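PDB 2G0I: ribosomal processing cysteine protease Prp from Streptococcus mutans, which probably acts as a cysteine protease of the Prp family, thought to process a ribosomal protein during ribosome biogenesis. Local coordinates for residues 40-50 with 117-127. Numbering follows the deposited sequence.
Sequences FIRRKGILESV and QLLFEAFLLGI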
loop_
_atom_site.group_PDB
_atom_site.type_symbol
_atom_site.label_atom_id
_atom_site.label_comp_id
_atom_site.label_asym_id
_atom_site.label_seq_id
_atom_site.Cartn_x
_atom_site.Cartn_y
_atom_site.Cartn_z
ATOM N N PHE B 40 -13.796 9.368 -1.727
ATOM C CA PHE B 40 -13.217 9.829 -0.456
ATOM C C PHE B 40 -14.015 11.025 0.040
ATOM O O PHE B 40 -14.353 11.941 -0.727
ATOM C CB PHE B 40 -11.768 10.262 -0.668
ATOM C CG PHE B 40 -10.845 9.131 -1.092
ATOM C CD1 PHE B 40 -9.995 8.530 -0.143
ATOM C CD2 PHE B 40 -10.772 8.721 -2.423
ATOM C CE1 PHE B 40 -9.130 7.497 -0.488
ATOM C CE2 PHE B 40 -9.874 7.669 -2.795
ATOM C CZ PHE B 40 -9.039 7.071 -1.797
ATOM N N ILE B 41 -14.266 11.048 1.335
ATOM C CA ILE B 41 -14.820 12.241 1.942
ATOM C C ILE B 41 -13.821 12.842 2.911
ATOM O O ILE B 41 -13.391 12.164 3.863
ATOM C CB ILE B 41 -16.146 11.939 2.630
ATOM C CG1 ILE B 41 -17.150 11.451 1.593
ATOM C CG2 ILE B 41 -16.654 13.218 3.445
ATOM C CD1 ILE B 41 -18.402 10.959 2.191
ATOM N N ARG B 42 -13.495 14.119 2.677
ATOM C CA ARG B 42 -12.690 14.938 3.569
ATOM C C ARG B 42 -13.657 15.943 4.251
ATOM O O ARG B 42 -14.522 16.539 3.583
ATOM C CB ARG B 42 -11.637 15.693 2.756
ATOM C CG ARG B 42 -10.551 16.343 3.600
ATOM C CD ARG B 42 -9.495 17.063 2.728
ATOM N NE ARG B 42 -8.724 16.167 1.851
ATOM C CZ ARG B 42 -7.599 15.538 2.203
ATOM N NH1 ARG B 42 -7.091 15.708 3.418
ATOM N NH2 ARG B 42 -6.959 14.769 1.331
ATOM N N ARG B 43 -13.536 16.102 5.565
ATOM C CA ARG B 43 -14.357 17.069 6.319
ATOM C C ARG B 43 -13.426 17.885 7.213
ATOM O O ARG B 43 -12.671 17.332 8.021
ATOM C CB ARG B 43 -15.400 16.362 7.205
ATOM C CG ARG B 43 -16.358 15.411 6.477
ATOM C CD ARG B 43 -17.684 15.078 7.286
ATOM N NE ARG B 43 -18.543 14.193 6.481
ATOM C CZ ARG B 43 -18.412 12.856 6.425
ATOM N NH1 ARG B 43 -17.475 12.228 7.143
ATOM N NH2 ARG B 43 -19.228 12.142 5.655
ATOM N N LYS B 44 -13.475 19.208 7.079
ATOM C CA LYS B 44 -12.625 20.100 7.860
ATOM C C LYS B 44 -11.153 19.720 7.729
ATOM O O LYS B 44 -10.400 19.760 8.707
ATOM C CB LYS B 44 -13.062 20.127 9.344
ATOM C CG LYS B 44 -14.530 20.488 9.603
ATOM C CD LYS B 44 -14.823 21.928 9.163
ATOM C CE LYS B 44 -16.236 22.358 9.500
ATOM N NZ LYS B 44 -16.432 23.712 8.931
ATOM N N GLY B 45 -10.753 19.329 6.522
ATOM C CA GLY B 45 -9.350 19.120 6.223
ATOM C C GLY B 45 -8.845 17.700 6.424
ATOM O O GLY B 45 -7.793 17.359 5.898
ATOM N N ILE B 46 -9.578 16.884 7.183
ATOM C CA ILE B 46 -9.175 15.492 7.444
ATOM C C ILE B 46 -10.011 14.443 6.646
ATOM O O ILE B 46 -11.230 14.566 6.471
ATOM C CB ILE B 46 -9.168 15.133 8.973
ATOM C CG1 ILE B 46 -10.592 15.069 9.536
ATOM C CG2 ILE B 46 -8.242 16.131 9.804
ATOM C CD1 ILE B 46 -10.792 14.196 10.795
ATOM N N LEU B 47 -9.327 13.414 6.157
ATOM C CA LEU B 47 -10.012 12.287 5.521
ATOM C C LEU B 47 -10.821 11.527 6.551
ATOM O O LEU B 47 -10.279 11.067 7.565
ATOM C CB LEU B 47 -8.978 11.352 4.871
ATOM C CG LEU B 47 -8.315 11.968 3.637
ATOM C CD1 LEU B 47 -7.097 11.139 3.257
ATOM C CD2 LEU B 47 -9.313 12.069 2.455
ATOM N N GLU B 48 -12.099 11.331 6.245
ATOM C CA GLU B 48 -12.998 10.667 7.166
ATOM C C GLU B 48 -13.484 9.317 6.683
ATOM O O GLU B 48 -13.676 8.437 7.492
ATOM C CB GLU B 48 -14.205 11.555 7.496
ATOM C CG GLU B 48 -13.767 12.826 8.264
ATOM C CD GLU B 48 -14.766 13.237 9.338
ATOM O OE1 GLU B 48 -14.328 13.687 10.413
ATOM O OE2 GLU B 48 -15.958 13.101 9.093
ATOM N N SER B 49 -13.693 9.166 5.379
ATOM C CA SER B 49 -14.161 7.886 4.848
ATOM C C SER B 49 -13.764 7.637 3.404
ATOM O O SER B 49 -13.504 8.559 2.641
ATOM C CB SER B 49 -15.681 7.759 4.978
ATOM O OG SER B 49 -16.356 8.693 4.132
ATOM N N VAL B 50 -13.761 6.363 3.031
ATOM C CA VAL B 50 -13.587 6.000 1.630
ATOM C C VAL B 50 -14.498 4.827 1.341
ATOM O O VAL B 50 -14.628 3.895 2.165
ATOM C CB VAL B 50 -12.092 5.732 1.249
ATOM C CG1 VAL B 50 -11.550 4.584 2.075
ATOM C CG2 VAL B 50 -11.979 5.371 -0.252
ATOM N N GLN B 117 -4.091 9.939 9.817
ATOM C CA GLN B 117 -4.240 10.722 8.567
ATOM C C GLN B 117 -3.126 10.478 7.582
ATOM O O GLN B 117 -3.337 10.540 6.357
ATOM C CB GLN B 117 -4.320 12.223 8.865
ATOM C CG GLN B 117 -5.666 12.620 9.512
ATOM C CD GLN B 117 -6.821 12.352 8.594
ATOM O OE1 GLN B 117 -6.853 12.834 7.468
ATOM N NE2 GLN B 117 -7.749 11.540 9.042
ATOM N N LEU B 118 -1.929 10.217 8.110
ATOM C CA LEU B 118 -0.806 9.927 7.204
ATOM C C LEU B 118 -1.085 8.647 6.433
ATOM O O LEU B 118 -0.874 8.607 5.224
ATOM C CB LEU B 118 0.515 9.785 7.943
ATOM C CG LEU B 118 1.709 9.422 7.031
ATOM C CD1 LEU B 118 1.975 10.463 5.939
ATOM C CD2 LEU B 118 2.928 9.304 7.891
ATOM N N LEU B 119 -1.528 7.607 7.123
ATOM C CA LEU B 119 -1.881 6.334 6.464
ATOM C C LEU B 119 -3.018 6.510 5.446
ATOM O O LEU B 119 -2.974 5.986 4.317
ATOM C CB LEU B 119 -2.252 5.278 7.513
ATOM C CG LEU B 119 -1.043 4.817 8.364
ATOM C CD1 LEU B 119 -1.548 3.947 9.521
ATOM C CD2 LEU B 119 -0.061 4.069 7.457
ATOM N N PHE B 120 -4.028 7.263 5.838
ATOM C CA PHE B 120 -5.187 7.504 4.980
ATOM C C PHE B 120 -4.779 8.328 3.731
ATOM O O PHE B 120 -5.276 8.078 2.619
ATOM C CB PHE B 120 -6.274 8.250 5.786
ATOM C CG PHE B 120 -7.698 7.937 5.354
ATOM C CD1 PHE B 120 -8.732 8.023 6.290
ATOM C CD2 PHE B 120 -7.988 7.496 4.044
ATOM C CE1 PHE B 120 -10.059 7.684 5.912
ATOM C CE2 PHE B 120 -9.303 7.160 3.652
ATOM C CZ PHE B 120 -10.339 7.279 4.596
ATOM N N GLU B 121 -3.898 9.304 3.900
ATOM C CA GLU B 121 -3.420 10.109 2.752
ATOM C C GLU B 121 -2.547 9.272 1.840
ATOM O O GLU B 121 -2.597 9.438 0.616
ATOM C CB GLU B 121 -2.637 11.341 3.209
ATOM C CG GLU B 121 -3.532 12.342 3.964
ATOM C CD GLU B 121 -4.279 13.346 3.107
ATOM O OE1 GLU B 121 -4.215 13.279 1.853
ATOM O OE2 GLU B 121 -4.886 14.252 3.730
ATOM N N ALA B 122 -1.736 8.385 2.430
ATOM C CA ALA B 122 -0.932 7.450 1.596
ATOM C C ALA B 122 -1.828 6.569 0.748
ATOM O O ALA B 122 -1.520 6.284 -0.390
ATOM C CB ALA B 122 -0.079 6.601 2.461
ATOM N N PHE B 123 -2.916 6.099 1.331
ATOM C CA PHE B 123 -3.908 5.311 0.582
ATOM C C PHE B 123 -4.531 6.133 -0.524
ATOM O O PHE B 123 -4.648 5.658 -1.657
ATOM C CB PHE B 123 -4.988 4.749 1.520
ATOM C CG PHE B 123 -6.060 3.994 0.803
ATOM C CD1 PHE B 123 -5.750 2.774 0.145
ATOM C CD2 PHE B 123 -7.360 4.494 0.767
ATOM C CE1 PHE B 123 -6.741 2.060 -0.524
ATOM C CE2 PHE B 123 -8.392 3.780 0.095
ATOM C CZ PHE B 123 -8.068 2.579 -0.554
ATOM N N LEU B 124 -4.966 7.346 -0.203
ATOM C CA LEU B 124 -5.502 8.233 -1.257
ATOM C C LEU B 124 -4.464 8.452 -2.362
ATOM O O LEU B 124 -4.788 8.496 -3.554
ATOM C CB LEU B 124 -5.926 9.584 -0.641
ATOM C CG LEU B 124 -6.295 10.720 -1.616
ATOM C CD1 LEU B 124 -7.491 10.302 -2.405
ATOM C CD2 LEU B 124 -6.506 12.012 -0.834
ATOM N N LEU B 125 -3.209 8.636 -1.967
ATOM C CA LEU B 125 -2.129 8.847 -2.958
ATOM C C LEU B 125 -2.037 7.620 -3.881
ATOM O O LEU B 125 -1.961 7.758 -5.097
ATOM C CB LEU B 125 -0.788 9.108 -2.257
ATOM C CG LEU B 125 0.392 9.410 -3.206
ATOM C CD1 LEU B 125 0.156 10.704 -4.047
ATOM C CD2 LEU B 125 1.668 9.526 -2.413
ATOM N N GLY B 126 -2.080 6.426 -3.312
ATOM C CA GLY B 126 -2.004 5.195 -4.148
ATOM C C GLY B 126 -3.168 5.001 -5.102
ATOM O O GLY B 126 -2.971 4.636 -6.305
ATOM N N ILE B 127 -4.394 5.206 -4.597
ATOM C CA ILE B 127 -5.596 5.127 -5.442
ATOM C C ILE B 127 -5.551 6.167 -6.552
ATOM O O ILE B 127 -5.819 5.848 -7.720
ATOM C CB ILE B 127 -6.906 5.264 -4.615
ATOM C CG1 ILE B 127 -7.021 4.118 -3.599
ATOM C CG2 ILE B 127 -8.166 5.325 -5.530
ATOM C CD1 ILE B 127 -7.126 2.668 -4.218
#
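Arg42 meets Glu121 end-on in a salt bridge, with one guanidinium nitrogen for each carboxylate oxygen. NH1 of Arg42 lies 2.7 Å from OE2 of Glu121. NH2 of Arg42 is 3.2 Å from OE1 of Glu121, and both oxygens are met on the syn side. The two flat groups are 27° apart, so the fork is slightly twisted. The arginine chain runs extended through its first two torsions and then bends at chi3, which brings the guanidinium to the helix. NH1 also donates to Gly45 O, 3.1 Å away; the Glu121 and Gly45 partners lie in the guanidinium plane, which should restrict its rotation.

The second polar link is amide to backbone. Gln117 OE1 accepts from Leu47 N (2.9 Å). Its NE2 reaches Leu47 O at 3.0 Å, in the carbonyl plane and on a lone pair, and additionally bonds Lys111 O.

These links join helix 114-133 to the hairpin of strands 36-43 and 46-53, closed by a type I' turn from Arg43 to Ile46, in a two-layer alpha-beta sandwich. A classic beta bulge, with Glu48 and Ser49 both facing Ile41, offsets the pairing of the hairpin.

The apolar contacts lie between the helix and the sheet. CD1 of Leu124 makes a CH-pi contact 3.4 Å from the Phe40 ring centroid, 6° off its normal, and Val50 CG2 covers the opposite face. Leu47 CB lies over the Phe120 ring in a second CH-pi contact, 3.8 Å from the centroid. Phe123 CD2 comes within 3.7 Å of Phe40 CE1, the ring planes oblique at 50°; Leu73 and Leu77 of helix 61-84 also touch Phe123.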